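Local coordinates for protein pelota homolog (Archaeoglobus fulgidus, PDB 3OBY), which probably recognises stalled ribosomes and helps to release them, and may cleave their mRNA with a metal-dependent endoribonuclease activity, at residues Asp24-Arg29 against Leu304-Glu309; Met133-Glu138 against Arg226-Ile231; Val284-Asp289 against Lys314-Ser319. All coordinates share one frame; numbering follows the deposited sequence.

Overall arrangement
Contacts 1 and 3 lie side by side, their centres about 10 Å apart, whereas contact 2 is centred about 40 Å from contact 1 and 37 Å from contact 3. Contact 1 joins helix 22-31 of the N-terminal, Sm-fold part to helix 301-310 of the C-terminal domain. Contact 3 pairs strands 282-288 and 314-318 beneath helix 301-310, and L305, E309 and W26 of contact 1 pack on L285, V315 and I317. Along the chain their segments alternate (24-29, 284-289, 304-309, 314-319), and contact 2, in the central domain, closes before contact 3 opens. The terminal parts thus meet directly, while contact 2 touches neither other contact, consistent with a middle domain that folds separately.

Contact 1: residues Asp24-Arg29 against Leu304-Glu309; sequences DLWHLR and LLREVE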
# COMPACT_ATOMS: atom_id res chain seq x y z
N ASP A 24 1.64 -3.21 6.91
CA ASP A 24 2.26 -4.44 6.46
C ASP A 24 3.53 -4.70 7.25
O ASP A 24 3.72 -5.77 7.84
CB ASP A 24 2.61 -4.35 4.97
CG ASP A 24 1.39 -4.41 4.06
OD1 ASP A 24 1.54 -4.05 2.86
OD2 ASP A 24 0.30 -4.82 4.51
N LEU A 25 4.41 -3.70 7.27
CA LEU A 25 5.67 -3.81 7.98
C LEU A 25 5.45 -4.16 9.45
O LEU A 25 6.17 -4.98 10.02
CB LEU A 25 6.44 -2.49 7.87
CG LEU A 25 7.95 -2.62 8.11
CD1 LEU A 25 8.53 -3.58 7.09
CD2 LEU A 25 8.61 -1.25 7.99
N TRP A 26 4.44 -3.55 10.05
CA TRP A 26 4.11 -3.81 11.45
C TRP A 26 3.65 -5.27 11.63
O TRP A 26 4.02 -5.93 12.60
CB TRP A 26 3.02 -2.85 11.93
CG TRP A 26 2.73 -2.99 13.38
CD1 TRP A 26 3.41 -2.42 14.41
CD2 TRP A 26 1.71 -3.80 13.97
NE1 TRP A 26 2.89 -2.83 15.61
CE2 TRP A 26 1.84 -3.68 15.37
CE3 TRP A 26 0.70 -4.63 13.45
CZ2 TRP A 26 1.00 -4.36 16.26
CZ3 TRP A 26 -0.13 -5.31 14.34
CH2 TRP A 26 0.03 -5.16 15.73
N HIS A 27 2.84 -5.77 10.70
CA HIS A 27 2.36 -7.15 10.82
C HIS A 27 3.47 -8.17 10.62
O HIS A 27 3.54 -9.16 11.35
CB HIS A 27 1.22 -7.42 9.84
CG HIS A 27 -0.07 -6.74 10.20
ND1 HIS A 27 -0.67 -6.88 11.44
CD2 HIS A 27 -0.87 -5.91 9.49
CE1 HIS A 27 -1.78 -6.18 11.47
NE2 HIS A 27 -1.93 -5.57 10.30
N LEU A 28 4.33 -7.93 9.64
CA LEU A 28 5.44 -8.83 9.34
C LEU A 28 6.34 -9.02 10.56
O LEU A 28 6.87 -10.11 10.78
CB LEU A 28 6.28 -8.28 8.18
CG LEU A 28 5.66 -8.28 6.78
CD1 LEU A 28 6.51 -7.42 5.85
CD2 LEU A 28 5.57 -9.71 6.26
N ARG A 29 6.50 -7.96 11.35
CA ARG A 29 7.32 -7.99 12.56
C ARG A 29 6.83 -9.03 13.56
O ARG A 29 7.62 -9.59 14.32
CB ARG A 29 7.34 -6.60 13.21
CG ARG A 29 8.17 -6.49 14.48
CD ARG A 29 7.43 -7.00 15.69
NE ARG A 29 8.25 -6.99 16.90
CZ ARG A 29 8.94 -8.02 17.38
NH1 ARG A 29 8.93 -9.19 16.75
NH2 ARG A 29 9.63 -7.89 18.51
N LEU A 304 -1.23 -2.60 22.57
CA LEU A 304 -2.50 -1.93 22.39
C LEU A 304 -3.01 -2.34 21.02
O LEU A 304 -4.14 -2.80 20.88
CB LEU A 304 -2.31 -0.41 22.45
CG LEU A 304 -3.50 0.48 22.12
CD1 LEU A 304 -4.65 0.16 23.05
CD2 LEU A 304 -3.10 1.93 22.25
N LEU A 305 -2.16 -2.19 20.01
CA LEU A 305 -2.51 -2.54 18.64
C LEU A 305 -2.92 -4.00 18.46
O LEU A 305 -3.88 -4.30 17.75
CB LEU A 305 -1.36 -2.19 17.69
CG LEU A 305 -1.29 -0.73 17.22
CD1 LEU A 305 -1.09 0.21 18.41
CD2 LEU A 305 -0.14 -0.58 16.22
N ARG A 306 -2.21 -4.92 19.11
CA ARG A 306 -2.54 -6.34 19.02
C ARG A 306 -3.93 -6.54 19.62
O ARG A 306 -4.77 -7.24 19.05
CB ARG A 306 -1.55 -7.21 19.81
CG ARG A 306 -0.08 -6.94 19.53
CD ARG A 306 0.78 -7.58 20.62
NE ARG A 306 2.13 -7.02 20.67
CZ ARG A 306 2.97 -7.19 21.69
NH1 ARG A 306 2.59 -7.90 22.75
NH2 ARG A 306 4.17 -6.63 21.66
N GLU A 307 -4.15 -5.93 20.79
CA GLU A 307 -5.42 -6.04 21.49
C GLU A 307 -6.60 -5.49 20.70
O GLU A 307 -7.70 -6.05 20.76
CB GLU A 307 -5.34 -5.36 22.86
CG GLU A 307 -4.51 -6.16 23.86
CD GLU A 307 -4.47 -5.53 25.24
OE1 GLU A 307 -3.85 -6.14 26.14
OE2 GLU A 307 -5.04 -4.44 25.43
N VAL A 308 -6.39 -4.40 19.98
CA VAL A 308 -7.47 -3.84 19.18
C VAL A 308 -7.89 -4.86 18.13
O VAL A 308 -9.08 -5.14 17.96
CB VAL A 308 -7.05 -2.54 18.48
CG1 VAL A 308 -8.05 -2.19 17.38
CG2 VAL A 308 -6.97 -1.41 19.50
N GLU A 309 -6.91 -5.41 17.42
CA GLU A 309 -7.18 -6.40 16.38
C GLU A 309 -7.78 -7.66 16.99
O GLU A 309 -8.79 -8.16 16.51
CB GLU A 309 -5.90 -6.74 15.61
CG GLU A 309 -5.24 -5.54 14.92
CD GLU A 309 -4.12 -5.93 13.96
OE1 GLU A 309 -3.37 -6.89 14.24
OE2 GLU A 309 -3.97 -5.26 12.92
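This is an interdomain helix-helix contact: helix 22-31 of the N-terminal part, which carries the RNA-binding Sm fold, meets helix 301-310 of the C-terminal α/β domain. The axes of 24-29 and 304-309 cross at 94° and stay 12.4 Å apart, too far for backbones to mesh, and large side chains span the gap. L305 makes the main apolar touch. Its CG stands anti to its carbonyl carbon, and CD2 comes over one face of W26, 4.0 Å from the centroid of the five-membered ring, a CH-pi contact displaced toward the rim. Its CB meets the benzo part, CZ2 of W26, at 3.5 Å. A branched leucine suits this place because its other methyl, CD1, turns to L285 in the sheet beneath. W26 reaches so far because CG is anti to its backbone N (chi1 -175°); the indole N-H is spent on D302, just ahead of the segment, and F30 and F72 pack around the ring. R306 contributes mostly its aliphatic stem, CG lying 4.2 Å from W26 CH2, while its guanidinium turns to a salt bridge with D300. One helical turn beyond L305 comes E309, extended beyond CG and meeting two aromatic rings tip to tip. Its carboxylate is nearly coplanar with the H27 imidazole, 14° between planes, and sits at that ring's edge without making a hydrogen bond. R118 is a long, weak ionic partner. Against the indole, the same carboxylate is almost perpendicular, with OE1 at the ring edge 3.6 Å from W26 CZ3.

Contact 2: residues Met133-Glu138 against Arg226-Ile231; sequences MLTIEE and RGFIEI
M133 sets out from the strand with CG anti to its carbonyl carbon (chi1 -79°), and this torsion and the extended chi2 carry SD to the helix; the bend at chi3 then sets only the terminal CE. From the helix, F228 also has CG anti to its carbonyl carbon (chi1 -56°); its CB leaves the helix neither toward nor away from the strand, and the ring swings in against it. The ring's CD1 comes to rest 3.8 Å from M133 CB, while its CE1 lies 3.6 Å from the carbonyl O of M133. Farther along, SD of M133 stands 5.2 Å from the ring centroid and well off the normal, an oblique Met-aromatic contact. The same sulfur meets I231 tip to tip, 3.5 Å from CG2, one turn after G227; a flexible thioether suits a place where it must touch both an aromatic ring and a branched aliphatic group.

Helix 224-233 here covers one face of a mixed sheet whose strand order, 3-2-1-4-5 with the second strand antiparallel, is that of the ribonuclease H-like fold, consistent with the central domain of the eRF1 family. L134 points to the other face, where helix 172-183 lies.

T135, next on the helix-facing side, crosses F228 at about a right angle and lays CG2 3.9 Å from CE1. An alanine here in place of F228, without the ring that packs on M133 and T135, would probably loosen the helix on the sheet. The CA of G227 passes 4.2 Å from T135 CG2, and any side chain on it would run into that methyl. OG1 of T135 is buried but satisfied, bonded to G224 N at the start of the helix and to V142 O on the adjoining strand.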
# COMPACT_ATOMS: atom_id res chain seq x y z
N MET A 133 -4.11 1.39 -19.35
CA MET A 133 -2.94 2.04 -19.91
C MET A 133 -3.21 2.40 -21.36
O MET A 133 -3.72 1.59 -22.13
CB MET A 133 -1.73 1.12 -19.81
CG MET A 133 -1.11 1.07 -18.43
SD MET A 133 0.23 -0.12 -18.38
CE MET A 133 -0.11 -0.96 -16.80
N LEU A 134 -2.85 3.62 -21.73
CA LEU A 134 -3.04 4.12 -23.08
C LEU A 134 -1.78 4.74 -23.65
O LEU A 134 -1.30 5.75 -23.15
CB LEU A 134 -4.14 5.17 -23.11
CG LEU A 134 -4.23 5.94 -24.43
CD1 LEU A 134 -4.98 5.10 -25.44
CD2 LEU A 134 -4.95 7.26 -24.23
N THR A 135 -1.24 4.12 -24.69
CA THR A 135 -0.06 4.65 -25.35
C THR A 135 -0.59 5.37 -26.57
O THR A 135 -1.40 4.82 -27.31
CB THR A 135 0.90 3.54 -25.78
OG1 THR A 135 0.16 2.53 -26.49
CG2 THR A 135 1.57 2.93 -24.57
N ILE A 136 -0.17 6.61 -26.78
CA ILE A 136 -0.66 7.39 -27.90
C ILE A 136 0.41 8.24 -28.57
O ILE A 136 1.32 8.76 -27.92
CB ILE A 136 -1.81 8.32 -27.46
CG1 ILE A 136 -2.53 8.89 -28.68
CG2 ILE A 136 -1.26 9.45 -26.61
CD1 ILE A 136 -3.73 9.77 -28.33
N GLU A 137 0.28 8.35 -29.88
CA GLU A 137 1.19 9.13 -30.70
C GLU A 137 0.33 9.61 -31.86
O GLU A 137 -0.73 9.04 -32.11
CB GLU A 137 2.33 8.25 -31.22
CG GLU A 137 1.92 7.29 -32.32
CD GLU A 137 2.99 6.26 -32.62
OE1 GLU A 137 4.15 6.65 -32.86
OE2 GLU A 137 2.66 5.05 -32.62
N GLU A 138 0.77 10.64 -32.57
CA GLU A 138 0.01 11.18 -33.69
C GLU A 138 -0.71 10.11 -34.51
O GLU A 138 -0.07 9.20 -35.05
CB GLU A 138 0.90 12.00 -34.62
CG GLU A 138 1.15 13.43 -34.17
CD GLU A 138 1.70 14.30 -35.30
OE1 GLU A 138 2.79 13.98 -35.83
OE2 GLU A 138 1.05 15.30 -35.65
N ARG A 226 5.46 -2.69 -26.17
CA ARG A 226 6.70 -2.13 -25.63
C ARG A 226 6.38 -1.17 -24.49
O ARG A 226 6.93 -1.29 -23.39
CB ARG A 226 7.45 -1.40 -26.74
CG ARG A 226 8.40 -2.26 -27.55
CD ARG A 226 9.79 -2.20 -26.95
NE ARG A 226 10.32 -0.84 -27.05
CZ ARG A 226 11.33 -0.37 -26.33
NH1 ARG A 226 11.94 -1.13 -25.43
NH2 ARG A 226 11.74 0.88 -26.51
N GLY A 227 5.49 -0.22 -24.78
CA GLY A 227 5.10 0.77 -23.79
C GLY A 227 4.56 0.21 -22.49
O GLY A 227 5.02 0.58 -21.41
N PHE A 228 3.57 -0.68 -22.58
CA PHE A 228 2.99 -1.27 -21.38
C PHE A 228 4.08 -1.89 -20.53
O PHE A 228 4.08 -1.74 -19.30
CB PHE A 228 1.94 -2.32 -21.75
CG PHE A 228 0.84 -1.80 -22.64
CD1 PHE A 228 0.38 -0.49 -22.51
CD2 PHE A 228 0.25 -2.63 -23.59
CE1 PHE A 228 -0.67 -0.02 -23.32
CE2 PHE A 228 -0.79 -2.16 -24.40
CZ PHE A 228 -1.25 -0.85 -24.26
N ILE A 229 5.02 -2.58 -21.17
CA ILE A 229 6.11 -3.22 -20.46
C ILE A 229 6.95 -2.19 -19.73
O ILE A 229 7.35 -2.40 -18.59
CB ILE A 229 7.04 -4.01 -21.42
CG1 ILE A 229 6.23 -5.06 -22.18
CG2 ILE A 229 8.16 -4.67 -20.62
CD1 ILE A 229 5.46 -6.01 -21.27
N GLU A 230 7.23 -1.07 -20.39
CA GLU A 230 8.02 -0.03 -19.77
C GLU A 230 7.25 0.62 -18.63
O GLU A 230 7.83 0.96 -17.59
CB GLU A 230 8.43 1.04 -20.79
CG GLU A 230 9.36 2.07 -20.19
CD GLU A 230 10.60 1.43 -19.57
OE1 GLU A 230 11.30 2.12 -18.80
OE2 GLU A 230 10.88 0.25 -19.87
N ILE A 231 5.95 0.79 -18.82
CA ILE A 231 5.11 1.38 -17.79
C ILE A 231 5.29 0.54 -16.52
O ILE A 231 5.60 1.06 -15.46
CB ILE A 231 3.61 1.38 -18.18
CG1 ILE A 231 3.37 2.20 -19.45
CG2 ILE A 231 2.78 1.95 -17.04
CD1 ILE A 231 3.70 3.66 -19.31

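Contact 3: residues Val284-Asp289 against Lys314-Ser319; sequences VLLVAD and KVVIMS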
# COMPACT_ATOMS: atom_id res chain seq x y z
N VAL A 284 -11.81 1.23 14.71
CA VAL A 284 -10.66 1.56 13.91
C VAL A 284 -9.70 2.42 14.69
O VAL A 284 -10.04 3.53 15.08
CB VAL A 284 -11.07 2.35 12.65
CG1 VAL A 284 -9.86 2.54 11.74
CG2 VAL A 284 -12.18 1.62 11.92
N LEU A 285 -8.49 1.89 14.92
CA LEU A 285 -7.44 2.61 15.64
C LEU A 285 -6.54 3.30 14.63
O LEU A 285 -5.99 2.65 13.75
CB LEU A 285 -6.59 1.63 16.46
CG LEU A 285 -5.47 2.29 17.29
CD1 LEU A 285 -6.08 3.10 18.43
CD2 LEU A 285 -4.54 1.23 17.84
N LEU A 286 -6.40 4.62 14.74
CA LEU A 286 -5.56 5.39 13.83
C LEU A 286 -4.30 5.85 14.57
O LEU A 286 -4.40 6.44 15.64
CB LEU A 286 -6.31 6.61 13.30
CG LEU A 286 -7.68 6.42 12.66
CD1 LEU A 286 -8.17 7.80 12.22
CD2 LEU A 286 -7.62 5.46 11.48
N VAL A 287 -3.12 5.59 14.02
CA VAL A 287 -1.89 5.97 14.72
C VAL A 287 -0.80 6.51 13.82
O VAL A 287 -0.61 6.04 12.70
CB VAL A 287 -1.32 4.77 15.54
CG1 VAL A 287 -0.79 3.69 14.61
CG2 VAL A 287 -0.25 5.25 16.50
N ALA A 288 -0.09 7.53 14.30
CA ALA A 288 1.00 8.14 13.53
C ALA A 288 2.30 7.37 13.80
O ALA A 288 2.60 7.02 14.94
CB ALA A 288 1.17 9.60 13.91
N ASP A 289 3.06 7.12 12.74
CA ASP A 289 4.30 6.38 12.88
C ASP A 289 5.22 6.97 13.94
O ASP A 289 5.82 6.23 14.72
CB ASP A 289 5.01 6.26 11.51
CG ASP A 289 5.42 7.60 10.94
OD1 ASP A 289 4.82 8.63 11.31
OD2 ASP A 289 6.35 7.62 10.11
N LYS A 314 -9.52 -2.64 13.57
CA LYS A 314 -8.55 -2.47 12.50
C LYS A 314 -7.52 -1.41 12.90
O LYS A 314 -7.87 -0.39 13.50
CB LYS A 314 -9.25 -2.03 11.21
CG LYS A 314 -8.33 -1.93 10.00
CD LYS A 314 -9.02 -1.22 8.83
CE LYS A 314 -8.28 -1.44 7.51
NZ LYS A 314 -6.83 -1.11 7.59
N VAL A 315 -6.26 -1.67 12.58
CA VAL A 315 -5.21 -0.71 12.89
C VAL A 315 -4.80 -0.02 11.60
O VAL A 315 -4.70 -0.65 10.55
CB VAL A 315 -3.96 -1.41 13.49
CG1 VAL A 315 -2.90 -0.36 13.84
CG2 VAL A 315 -4.34 -2.23 14.72
N VAL A 316 -4.57 1.29 11.68
CA VAL A 316 -4.15 2.06 10.52
C VAL A 316 -2.96 2.93 10.92
O VAL A 316 -3.11 3.90 11.67
CB VAL A 316 -5.30 2.96 10.00
CG1 VAL A 316 -4.77 3.91 8.94
CG2 VAL A 316 -6.43 2.11 9.42
N ILE A 317 -1.77 2.57 10.44
CA ILE A 317 -0.57 3.33 10.77
C ILE A 317 -0.24 4.28 9.64
O ILE A 317 0.10 3.85 8.54
CB ILE A 317 0.65 2.41 11.01
CG1 ILE A 317 0.32 1.34 12.04
CG2 ILE A 317 1.83 3.24 11.50
CD1 ILE A 317 1.40 0.32 12.23
N MET A 318 -0.34 5.58 9.92
CA MET A 318 -0.06 6.61 8.93
C MET A 318 1.32 7.19 9.15
O MET A 318 1.76 7.40 10.27
CB MET A 318 -1.10 7.72 9.01
CG MET A 318 -2.55 7.24 9.14
SD MET A 318 -3.68 8.64 9.19
CE MET A 318 -5.24 7.83 9.17
N SER A 319 2.01 7.45 8.05
CA SER A 319 3.35 8.02 8.10
C SER A 319 3.31 9.54 8.14
O SER A 319 2.73 10.17 7.26
CB SER A 319 4.15 7.59 6.88
OG SER A 319 5.32 8.39 6.76
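L286 and V316 run alongside each other out of the same face at the apolar centre, with CD2 of L286 3.7 Å from CB of V316 and 4.1 Å from CE of the extended M318. Helices 236-262 and 323-330 cover this face. On the reverse, CG1 of V287 meets CG1 of I317 at 3.7 Å, and W26 packs against I317. Beta-branched residues suit the extended backbone, while the longer leucine and methionine reach into the covering helices.

Between the faces runs a ladder of five backbone hydrogen bonds, each received nearly along the C=O axis. L285 donates its N-H to K314 O, N to O 2.8 Å, and receives from V316 N; V287 does likewise between V316 O and M318 N. The last, D289 N to M318 O at 2.8 Å, carries the pairing into the first residue of helix 289-295.

At this polar end the carboxylate of D289 comes up against CA of S319, with D289 CG 3.5 Å from it; its OD1 accepts a hydrogen bond from T320 N, and S319 OG bonds E321 N. Such parallel neighbours, linked through helices 289-295 and 301-310, form the beta-alpha-beta crossover of the α/β C-terminal domain of the eRF1 family.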